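Local coordinates for protein Cel44C (Paenibacillus polymyxa, PDB 2YIH) that hydrolyses xyloglucan and cellulose-type beta-1,4-glucans, acting as a xyloglucanase and endoglucanase through its family 44 glycoside hydrolase module, at residues F334-I337 with L338-L341; G378-K382 with N383-M387; F165-K169 with Y170-S174; K21-S24 with P25-G29; T504-L508 with T509-I513. The protein carries 8 engineered substitutions. All blocks are in the same frame, centred on the assembly; numbering follows the deposited sequence. Where two conformers were deposited one is given.

The five contacts are local turns and helix ends spread over a closed eight-stranded barrel and the beta domain beside it. Contacts 2 and 4 belong together, centres about 6 Å apart, and Ser24 OG meets Tyr386 O at 2.7 Å. Contact 1 packs on contact 2 through Leu338, centres about 13 Å apart, and lies near the bound glycan: the Phe334 side chain is about 10 Å from a glucose unit. Contact 3 lies across the chain's centre, about 36 Å from contact 1 between centres, its Leu166 side chain about 12 Å from that of the calcium ligand Glu56. Contact 5 is in the beta sheet that contact 4 also reaches, centres about 23 Å apart.

Contact 1: residues F334-I337 with L338-L341; sequences FLPI and LPRL
Phe334 and Arg340 meet across the turn into helix 337-348, which holds a cis peptide bond before Pro336. A chi1 of -172° turns Arg340 CG away from its own N, and the chain then bends at chi2, which brings NE within 3.8 Å of Phe334 CD1; ring and guanidinium planes are only 14° apart, and the groups meet obliquely. Arg340 CB also rests 3.4 Å from Phe334 O. The tight side is made by Ile337, Leu338 and Leu341, all buried: Ile337 CG1 touches Leu341 CD1 at 3.8 Å, and the first full helical bond runs from Leu341 N to Ile337 O at 2.9 Å. Towards solvent the grip weakens. Pro336, at the N-cap, accepts a weak 3.4 Å bond from Arg340 N to its O, and the side chains of Pro336 and the exposed Pro339 cross at about a right angle, CB to CD 4.0 Å. With an alanine at Arg340, the Phe334 ring would probably lose the guanidinium beside it, and Ser344 OG the bond from NH1. Around this helix start, Trp257 meets Phe334, Leu341 and Arg340, while Leu338 presses on Met356 of strand 353-359 and on helix 367-382.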
# COMPACT_ATOMS: atom_id res chain seq x y z
N PHE A 334 4.30 7.16 -19.38
CA PHE A 334 4.48 6.98 -17.93
C PHE A 334 4.23 5.56 -17.47
O PHE A 334 4.28 5.27 -16.26
CB PHE A 334 3.60 7.97 -17.18
CG PHE A 334 3.98 9.41 -17.40
CD1 PHE A 334 4.99 10.00 -16.64
CD2 PHE A 334 3.35 10.16 -18.40
CE1 PHE A 334 5.32 11.33 -16.82
CE2 PHE A 334 3.72 11.47 -18.62
CZ PHE A 334 4.68 12.07 -17.82
N LEU A 335 3.99 4.64 -18.43
CA LEU A 335 3.79 3.23 -18.12
C LEU A 335 4.90 2.39 -18.73
O LEU A 335 5.44 2.73 -19.79
CB LEU A 335 2.42 2.76 -18.66
CG LEU A 335 1.22 3.60 -18.19
CD1 LEU A 335 -0.10 3.06 -18.83
CD2 LEU A 335 1.11 3.63 -16.65
N PRO A 336 5.25 1.27 -18.09
CA PRO A 336 4.70 0.75 -16.83
C PRO A 336 5.05 1.60 -15.64
O PRO A 336 6.09 2.26 -15.61
CB PRO A 336 5.34 -0.63 -16.69
CG PRO A 336 6.62 -0.55 -17.55
CD PRO A 336 6.29 0.40 -18.66
N ILE A 337 4.18 1.58 -14.63
CA ILE A 337 4.25 2.60 -13.62
C ILE A 337 5.36 2.43 -12.60
O ILE A 337 5.95 3.43 -12.15
CB ILE A 337 2.87 2.89 -12.97
CG1 ILE A 337 2.94 4.18 -12.14
CG2 ILE A 337 2.38 1.70 -12.14
CD1 ILE A 337 3.00 5.47 -13.00
N LEU A 338 5.70 1.20 -12.21
CA LEU A 338 6.71 1.09 -11.16
C LEU A 338 8.11 1.50 -11.66
O LEU A 338 8.82 2.24 -10.99
CB LEU A 338 6.74 -0.32 -10.54
CG LEU A 338 5.43 -0.77 -9.85
CD1 LEU A 338 5.60 -2.22 -9.32
CD2 LEU A 338 5.01 0.16 -8.70
N PRO A 339 8.49 1.07 -12.86
CA PRO A 339 9.82 1.51 -13.30
C PRO A 339 9.85 3.02 -13.53
O PRO A 339 10.86 3.69 -13.23
CB PRO A 339 10.01 0.77 -14.63
CG PRO A 339 9.22 -0.50 -14.45
CD PRO A 339 7.97 -0.03 -13.70
N ARG A 340 8.72 3.57 -13.94
CA ARG A 340 8.66 5.02 -14.15
C ARG A 340 8.80 5.83 -12.86
O ARG A 340 9.47 6.88 -12.82
CB ARG A 340 7.39 5.42 -14.90
CG ARG A 340 7.39 6.88 -15.32
CD ARG A 340 8.42 7.16 -16.42
NE ARG A 340 8.47 8.59 -16.77
CZ ARG A 340 9.09 9.51 -16.02
NH1 ARG A 340 9.70 9.16 -14.88
NH2 ARG A 340 9.10 10.79 -16.42
N LEU A 341 8.10 5.39 -11.81
CA LEU A 341 8.23 6.02 -10.52
C LEU A 341 9.63 5.87 -9.98
O LEU A 341 10.23 6.84 -9.48
CB LEU A 341 7.21 5.43 -9.54
CG LEU A 341 5.77 5.85 -9.83
CD1 LEU A 341 4.86 5.00 -8.94
CD2 LEU A 341 5.58 7.38 -9.55

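Contact 2: residues G378-K382 with N383-M387; sequences GILGK and NDVYM
Leu380 and Val385 touch in the helix-to-strand turn that leads from helix 367-382 into strand 387-390, the last strand of the (beta/alpha)8 barrel. The chain unwinds here in a few residues. Asn383 N reaches back to Leu380 O in a weak 3.4 Å bond, Asp384 takes up left-handed backbone angles (phi 64°), and Val385 then points toward the helix: its CB lies 3.6 Å from Leu380 O, and with CG1 anti to the backbone N (chi1 176°), the other methyl, CG2, is the one set against Leu380 CD2 at 3.9 Å. Asn383 lies alongside both Ile379 and Lys382, all pointing the same way, and its CB sits 3.3 Å from Ile379 O.

Two waters bridge the last turn to the loop. Both donate to Gly381 O; one of them also donates to Val385 O at 2.7 Å, and the other accepts from Asp384 N at 2.8 Å. Gly381 O is thus tied to two points of the loop. The charged ends lead elsewhere: Asp384 OD2 makes a salt bridge with Lys21 NZ, which also bonds to Lys382 O, and Lys382 NZ goes to His436. Seen in the fold, Leu338 of helix 337-348 covers Ile379, Leu380 and Asn383, Leu380 also reaches Tyr359 of strand 353-359, and the loop runs on beside that strand through backbone bonds of Tyr386 with Leu354 and of Met387 with Met356.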
# COMPACT_ATOMS: atom_id res chain seq x y z
N GLY A 378 3.75 -10.76 -6.00
CA GLY A 378 5.04 -11.21 -6.61
C GLY A 378 5.76 -10.03 -7.28
O GLY A 378 6.99 -9.83 -7.13
N ILE A 379 4.99 -9.28 -8.05
CA ILE A 379 5.50 -8.15 -8.79
C ILE A 379 6.06 -7.08 -7.85
O ILE A 379 7.18 -6.59 -8.05
CB ILE A 379 4.41 -7.54 -9.69
CG1 ILE A 379 4.02 -8.54 -10.82
CG2 ILE A 379 4.84 -6.16 -10.24
CD1 ILE A 379 2.70 -8.18 -11.50
N LEU A 380 5.29 -6.68 -6.83
CA LEU A 380 5.77 -5.66 -5.92
C LEU A 380 7.05 -6.11 -5.27
O LEU A 380 7.97 -5.30 -5.05
CB LEU A 380 4.74 -5.34 -4.84
CG LEU A 380 3.45 -4.74 -5.37
CD1 LEU A 380 2.38 -4.77 -4.22
CD2 LEU A 380 3.65 -3.32 -5.92
N GLY A 381 7.10 -7.38 -4.90
CA GLY A 381 8.25 -7.86 -4.13
C GLY A 381 9.55 -7.69 -4.90
O GLY A 381 10.58 -7.34 -4.30
N LYS A 382 9.50 -7.92 -6.22
CA LYS A 382 10.70 -7.95 -7.03
C LYS A 382 10.94 -6.70 -7.89
O LYS A 382 11.89 -6.68 -8.68
CB LYS A 382 10.76 -9.25 -7.86
CG LYS A 382 9.86 -9.30 -9.07
CD LYS A 382 9.83 -10.81 -9.51
CE LYS A 382 9.04 -11.01 -10.80
NZ LYS A 382 8.92 -12.46 -11.14
N ASN A 383 10.16 -5.65 -7.65
CA ASN A 383 10.31 -4.37 -8.32
C ASN A 383 10.64 -3.22 -7.37
O ASN A 383 10.24 -2.07 -7.59
CB ASN A 383 9.04 -4.07 -9.12
CG ASN A 383 8.98 -4.88 -10.40
OD1 ASN A 383 8.54 -6.03 -10.42
ND2 ASN A 383 9.63 -4.36 -11.42
N ASP A 384 11.34 -3.55 -6.28
CA ASP A 384 11.93 -2.52 -5.41
C ASP A 384 10.88 -1.65 -4.74
O ASP A 384 11.08 -0.44 -4.57
CB ASP A 384 12.93 -1.64 -6.19
CG ASP A 384 14.09 -2.47 -6.78
OD1 ASP A 384 14.90 -2.98 -6.00
OD2 ASP A 384 14.12 -2.68 -8.02
N VAL A 385 9.72 -2.23 -4.44
CA VAL A 385 8.72 -1.51 -3.65
C VAL A 385 8.91 -1.80 -2.18
O VAL A 385 9.03 -2.96 -1.77
CB VAL A 385 7.29 -1.89 -4.12
CG1 VAL A 385 6.23 -1.22 -3.22
CG2 VAL A 385 7.12 -1.50 -5.60
N TYR A 386 9.03 -0.75 -1.37
CA TYR A 386 9.30 -0.90 0.05
C TYR A 386 8.08 -1.36 0.85
O TYR A 386 8.20 -2.15 1.78
CB TYR A 386 9.79 0.45 0.58
CG TYR A 386 10.02 0.53 2.07
CD1 TYR A 386 10.95 -0.30 2.70
CD2 TYR A 386 9.43 1.54 2.83
CE1 TYR A 386 11.20 -0.21 4.07
CE2 TYR A 386 9.69 1.66 4.20
CZ TYR A 386 10.60 0.81 4.82
OH TYR A 386 10.86 0.95 6.17
N MET A 387 6.91 -0.84 0.52
CA MET A 387 5.74 -1.06 1.36
C MET A 387 4.51 -0.95 0.47
O MET A 387 4.48 -0.12 -0.49
CB MET A 387 5.68 -0.06 2.52
CG MET A 387 4.47 -0.25 3.46
SD MET A 387 4.67 0.89 4.86
CE MET A 387 6.09 0.22 5.72
O HOH W 1 10.46 -5.26 -2.22
O HOH W 2 12.59 -5.89 -5.32

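Contact 3: residues F165-K169 with Y170-S174; sequences FLVNK and YGTAS
Lys169 starts with CG anti to its backbone N (chi1 -173°) and Tyr170 with CG anti to its carbonyl carbon (chi1 -67°), and these two choices send the neighbouring side chains off together in the same direction. The lysine's methylene chain runs along one face of the tyrosine ring. CG stands 3.9 Å from the ring centroid and just 7° off the normal, a CH-pi contact, while further out CE comes to 3.2 Å from Tyr170 OH. The Leu166 side chain passes that of Tyr170 at a slant, its CD2 touching Tyr170 CE2 at 4.1 Å.

The helix ends here. Tyr170 N bonds to Leu166 O at 2.8 Å and Gly171 N to Val167 O at the same length, the first nearly in line with its C=O, the second tilted out of its carbonyl plane. Gly171 then breaks away with positive phi, at backbone angles that would jam a CB against the preceding carbonyl. Past it, Val167 CG1 meets Thr172 CG2 at 3.8 Å. A serine in place of Tyr170 would probably take away the ring face along which the Lys169 methylenes lie and leave Asp97 without the phenol hydroxyl. Helix 90-102 supplies that aspartate, along with His96 edge-to-face on the tyrosine ring, Leu100 against it and Val92 against Leu166; beyond the turn, Asp223 accepts from Ala173 N as the chain heads for strand 181-184.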
# COMPACT_ATOMS: atom_id res chain seq x y z
N PHE A 165 3.86 12.23 22.59
CA PHE A 165 2.99 11.31 23.31
C PHE A 165 3.26 9.84 22.90
O PHE A 165 3.37 8.98 23.78
CB PHE A 165 1.51 11.70 23.10
CG PHE A 165 0.51 10.72 23.61
CD1 PHE A 165 0.03 10.80 24.93
CD2 PHE A 165 -0.02 9.73 22.77
CE1 PHE A 165 -0.91 9.87 25.41
CE2 PHE A 165 -1.01 8.85 23.22
CZ PHE A 165 -1.43 8.91 24.55
N LEU A 166 3.35 9.59 21.60
CA LEU A 166 3.63 8.24 21.09
C LEU A 166 5.03 7.79 21.52
O LEU A 166 5.20 6.65 22.01
CB LEU A 166 3.53 8.24 19.56
CG LEU A 166 2.09 8.45 19.07
CD1 LEU A 166 2.15 8.46 17.51
CD2 LEU A 166 1.16 7.33 19.57
N VAL A 167 6.01 8.67 21.39
CA VAL A 167 7.39 8.30 21.74
C VAL A 167 7.49 8.06 23.25
O VAL A 167 8.25 7.17 23.71
CB VAL A 167 8.39 9.38 21.26
CG1 VAL A 167 9.81 9.20 21.88
CG2 VAL A 167 8.45 9.38 19.70
N ASN A 168 6.76 8.84 24.04
CA ASN A 168 6.75 8.64 25.49
C ASN A 168 6.22 7.24 25.84
O ASN A 168 6.72 6.57 26.77
CB ASN A 168 5.91 9.73 26.16
CG ASN A 168 5.71 9.48 27.65
OD1 ASN A 168 4.67 8.97 28.07
ND2 ASN A 168 6.72 9.80 28.43
N LYS A 169 5.21 6.78 25.10
CA LYS A 169 4.61 5.48 25.38
C LYS A 169 5.43 4.30 24.83
O LYS A 169 5.51 3.21 25.46
CB LYS A 169 3.17 5.45 24.81
CG LYS A 169 2.39 4.20 25.18
CD LYS A 169 0.92 4.36 24.82
CE LYS A 169 0.17 3.04 24.84
NZ LYS A 169 -0.09 2.53 26.23
N TYR A 170 5.99 4.47 23.63
CA TYR A 170 6.49 3.33 22.85
C TYR A 170 7.98 3.34 22.61
O TYR A 170 8.52 2.38 22.08
CB TYR A 170 5.81 3.30 21.49
CG TYR A 170 4.32 3.00 21.58
CD1 TYR A 170 3.85 1.78 22.08
CD2 TYR A 170 3.40 3.93 21.15
CE1 TYR A 170 2.49 1.52 22.18
CE2 TYR A 170 2.02 3.66 21.21
CZ TYR A 170 1.57 2.46 21.74
OH TYR A 170 0.21 2.19 21.75
N GLY A 171 8.62 4.47 22.91
CA GLY A 171 9.99 4.73 22.46
C GLY A 171 10.06 5.24 21.03
O GLY A 171 9.01 5.41 20.36
N THR A 172 11.27 5.46 20.53
CA THR A 172 11.42 6.01 19.18
C THR A 172 11.32 4.93 18.10
O THR A 172 11.39 3.72 18.39
CB THR A 172 12.75 6.74 19.02
OG1 THR A 172 13.83 5.81 19.22
CG2 THR A 172 12.87 7.87 20.02
N ALA A 173 11.19 5.37 16.86
CA ALA A 173 11.08 4.47 15.71
C ALA A 173 12.20 3.43 15.64
O ALA A 173 11.99 2.31 15.17
CB ALA A 173 11.05 5.27 14.41
N SER A 174 13.39 3.81 16.10
CA SER A 174 14.58 2.95 16.03
C SER A 174 14.49 1.79 17.00
O SER A 174 15.33 0.87 16.95
CB SER A 174 15.83 3.75 16.37
OG SER A 174 15.75 4.28 17.68

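Contact 4: residues K21-S24 with P25-G29; sequences KPIS and PYIYG
Ile23 and Tyr28 cross at a slant, the methyl CG2 of the isoleucine lying 3.9 Å from the tyrosine OH. Ile27 comes in at the same methyl, its CG1 4.1 Å from Ile23 CG2, and lays its CD1 over one face of the Tyr28 ring, 3.5 Å above the plane and offset toward the rim. These three side chains pack together beside a type I beta turn, Ser24 to Ile27, with Pro25 and Tyr26 at its corners. Ile27 N bonds to Ser24 O at 3.2 Å, nearly straight at 171° but from well above the carbonyl plane. The same oxygen is pressed by Ile27 CG1 at 3.1 Å, because chi1 of 64° places that carbon between the backbone N and the carbonyl carbon. A second turn follows directly, Tyr28 N to Pro25 O.

Ser24 OG lies by Tyr26 instead. It takes a weak 3.4 Å bond from Tyr26 N, in the pattern of an ST turn, and sits 3.7 Å from CD2 of that ring, which itself meets Tyr386 edge-to-face. The stronger partner of the hydroxyl is Tyr386 O. Since a carbonyl can only accept, Ser24 OG must donate there while accepting from Tyr26 N, so the one hydroxyl probably helps hold the turn after strand 9-22 and links it to the approach to the barrel's last strand.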
# COMPACT_ATOMS: atom_id res chain seq x y z
N LYS A 21 17.34 -10.64 -5.14
CA LYS A 21 17.13 -9.31 -4.56
C LYS A 21 16.17 -9.42 -3.40
O LYS A 21 15.31 -10.29 -3.38
CB LYS A 21 16.60 -8.32 -5.61
CG LYS A 21 15.37 -8.71 -6.33
CD LYS A 21 15.19 -7.88 -7.65
CE LYS A 21 15.30 -6.35 -7.41
NZ LYS A 21 14.49 -5.52 -8.40
N PRO A 22 16.33 -8.53 -2.43
CA PRO A 22 15.51 -8.68 -1.20
C PRO A 22 14.07 -8.26 -1.45
O PRO A 22 13.81 -7.30 -2.19
CB PRO A 22 16.21 -7.75 -0.21
CG PRO A 22 16.92 -6.71 -1.10
CD PRO A 22 17.33 -7.46 -2.34
N ILE A 23 13.15 -9.05 -0.93
CA ILE A 23 11.73 -8.69 -0.96
C ILE A 23 11.40 -8.03 0.37
O ILE A 23 11.52 -8.66 1.43
CB ILE A 23 10.84 -9.95 -1.11
CG1 ILE A 23 11.14 -10.64 -2.44
CG2 ILE A 23 9.34 -9.56 -1.01
CD1 ILE A 23 10.50 -12.06 -2.56
N SER A 24 11.06 -6.74 0.35
CA SER A 24 10.70 -6.05 1.59
C SER A 24 9.45 -6.69 2.17
O SER A 24 8.43 -6.81 1.45
CB SER A 24 10.44 -4.56 1.30
OG SER A 24 10.05 -3.96 2.53
N PRO A 25 9.48 -7.10 3.44
CA PRO A 25 8.29 -7.79 3.95
C PRO A 25 7.13 -6.84 4.00
O PRO A 25 6.00 -7.28 4.10
CB PRO A 25 8.69 -8.22 5.39
CG PRO A 25 9.93 -7.50 5.70
CD PRO A 25 10.60 -7.12 4.40
N TYR A 26 7.39 -5.53 3.95
CA TYR A 26 6.24 -4.60 4.10
C TYR A 26 5.36 -4.47 2.85
O TYR A 26 4.35 -3.75 2.88
CB TYR A 26 6.68 -3.20 4.53
CG TYR A 26 7.62 -3.22 5.70
CD1 TYR A 26 7.34 -4.00 6.84
CD2 TYR A 26 8.80 -2.49 5.67
CE1 TYR A 26 8.25 -4.04 7.91
CE2 TYR A 26 9.68 -2.49 6.75
CZ TYR A 26 9.38 -3.26 7.85
OH TYR A 26 10.27 -3.29 8.90
N ILE A 27 5.72 -5.20 1.78
CA ILE A 27 4.78 -5.34 0.66
C ILE A 27 3.58 -6.23 1.01
O ILE A 27 2.56 -6.24 0.30
CB ILE A 27 5.46 -5.79 -0.64
CG1 ILE A 27 6.05 -7.20 -0.50
CG2 ILE A 27 6.51 -4.76 -1.06
CD1 ILE A 27 5.41 -8.20 -1.37
N TYR A 28 3.71 -7.01 2.09
CA TYR A 28 2.56 -7.72 2.65
C TYR A 28 1.86 -6.86 3.69
O TYR A 28 2.04 -7.03 4.92
CB TYR A 28 3.02 -9.07 3.24
CG TYR A 28 3.90 -9.85 2.26
CD1 TYR A 28 3.35 -10.47 1.14
CD2 TYR A 28 5.28 -9.95 2.45
CE1 TYR A 28 4.16 -11.12 0.18
CE2 TYR A 28 6.11 -10.66 1.53
CZ TYR A 28 5.53 -11.24 0.41
OH TYR A 28 6.33 -11.93 -0.51
N GLY A 29 1.06 -5.92 3.21
CA GLY A 29 0.56 -4.90 4.10
C GLY A 29 -0.86 -4.57 3.79
O GLY A 29 -1.35 -4.82 2.68

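Contact 5: residues T504-L508 with T509-I513; sequences TVPPL and TAYHI
Leu508 and Thr509 form a G1 beta bulge facing Asn453, at the turn between strands 500-505 and 509-516, and Thr509 folds back on the two prolines before it. Leu508 takes up the first bulge position with positive phi (49°). Thr509 OG1 donates to Pro507 O at 3.0 Å, from well above the carbonyl plane, and lies 3.5 Å from Pro506 CB. Its chi1 of -58° parts the two branches: OG1 goes to the prolines, and CG2 is left to sit over one face of the Tyr511 ring, 3.6 Å above the plane and offset toward the rim.

Tyr511 reaches back across the turn. Its OH comes to 3.3 Å from Pro506 CD, and the two side chains cross at about a right angle. Thr504 O and Val505 CA lie at the ring edge, near its plane, the oxygen 3.6 Å from Tyr511 CE2; the Val505 and Tyr511 side chains run past each other in opposite directions, CG1 to CE2 4.1 Å. A water donates to Thr504 O and is also hydrogen-bonded to Tyr511 OH, linking the backbone of one strand to the side chain of the other. The turn joins strands that are not neighbours in the sheet: 500-505 is outermost, beside 460-467, and 509-516 lies between 474-481 and 446-453. Asn453 spans the two, its ND2 bonded to Val505 O and its backbone to Thr509, while Tyr511 also packs on Val477 and Ala490 and meets Tyr503 edge-to-face.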
# COMPACT_ATOMS: atom_id res chain seq x y z
N THR A 504 0.48 -29.79 -13.62
CA THR A 504 -0.61 -29.22 -14.40
C THR A 504 -1.24 -28.10 -13.57
O THR A 504 -1.59 -28.32 -12.41
CB THR A 504 -1.67 -30.30 -14.74
OG1 THR A 504 -1.03 -31.37 -15.48
CG2 THR A 504 -2.81 -29.71 -15.57
N VAL A 505 -1.46 -26.95 -14.19
CA VAL A 505 -2.20 -25.85 -13.54
C VAL A 505 -3.54 -25.67 -14.25
O VAL A 505 -3.60 -25.24 -15.38
CB VAL A 505 -1.38 -24.54 -13.57
CG1 VAL A 505 -2.06 -23.47 -12.68
CG2 VAL A 505 0.08 -24.81 -13.10
N PRO A 506 -4.64 -26.01 -13.57
CA PRO A 506 -5.96 -25.83 -14.18
C PRO A 506 -6.26 -24.35 -14.40
O PRO A 506 -5.56 -23.50 -13.83
CB PRO A 506 -6.92 -26.39 -13.10
CG PRO A 506 -6.10 -27.30 -12.32
CD PRO A 506 -4.72 -26.66 -12.27
N PRO A 507 -7.31 -24.04 -15.18
CA PRO A 507 -7.67 -22.64 -15.37
C PRO A 507 -7.97 -21.98 -14.01
O PRO A 507 -8.45 -22.65 -13.08
CB PRO A 507 -8.99 -22.74 -16.16
CG PRO A 507 -8.98 -24.11 -16.75
CD PRO A 507 -8.32 -24.95 -15.76
N LEU A 508 -7.74 -20.67 -13.93
CA LEU A 508 -8.13 -19.90 -12.74
C LEU A 508 -7.67 -20.57 -11.45
O LEU A 508 -8.44 -20.73 -10.51
CB LEU A 508 -9.65 -19.68 -12.75
CG LEU A 508 -10.12 -18.97 -14.03
CD1 LEU A 508 -11.66 -18.84 -14.13
CD2 LEU A 508 -9.47 -17.60 -14.21
N THR A 509 -6.39 -20.94 -11.38
CA THR A 509 -5.82 -21.61 -10.18
C THR A 509 -4.47 -20.97 -9.84
O THR A 509 -3.72 -20.60 -10.74
CB THR A 509 -5.58 -23.10 -10.45
OG1 THR A 509 -6.83 -23.70 -10.83
CG2 THR A 509 -5.04 -23.84 -9.26
N ALA A 510 -4.21 -20.80 -8.54
CA ALA A 510 -2.89 -20.33 -8.09
C ALA A 510 -2.33 -21.37 -7.14
O ALA A 510 -3.06 -21.82 -6.26
CB ALA A 510 -3.02 -18.99 -7.39
N TYR A 511 -1.06 -21.74 -7.31
CA TYR A 511 -0.40 -22.67 -6.38
C TYR A 511 0.85 -22.02 -5.81
O TYR A 511 1.53 -21.21 -6.50
CB TYR A 511 0.09 -23.94 -7.11
CG TYR A 511 -0.99 -24.86 -7.67
CD1 TYR A 511 -1.95 -25.43 -6.84
CD2 TYR A 511 -0.95 -25.26 -9.02
CE1 TYR A 511 -2.90 -26.32 -7.33
CE2 TYR A 511 -1.92 -26.12 -9.56
CZ TYR A 511 -2.88 -26.65 -8.69
OH TYR A 511 -3.83 -27.51 -9.20
N HIS A 512 1.19 -22.46 -4.59
CA HIS A 512 2.50 -22.22 -3.98
C HIS A 512 3.15 -23.58 -3.85
O HIS A 512 2.64 -24.47 -3.15
CB HIS A 512 2.32 -21.59 -2.58
CG HIS A 512 3.60 -21.11 -1.93
ND1 HIS A 512 3.61 -20.03 -1.07
CD2 HIS A 512 4.88 -21.58 -1.95
CE1 HIS A 512 4.84 -19.86 -0.59
NE2 HIS A 512 5.62 -20.79 -1.10
N ILE A 513 4.22 -23.76 -4.60
CA ILE A 513 5.02 -25.01 -4.59
C ILE A 513 6.29 -24.81 -3.74
O ILE A 513 6.98 -23.81 -3.91
CB ILE A 513 5.43 -25.37 -6.01
CG1 ILE A 513 4.17 -25.56 -6.88
CG2 ILE A 513 6.33 -26.62 -6.03
CD1 ILE A 513 4.41 -25.65 -8.36
O HOH W 3 -3.33 -29.92 -10.78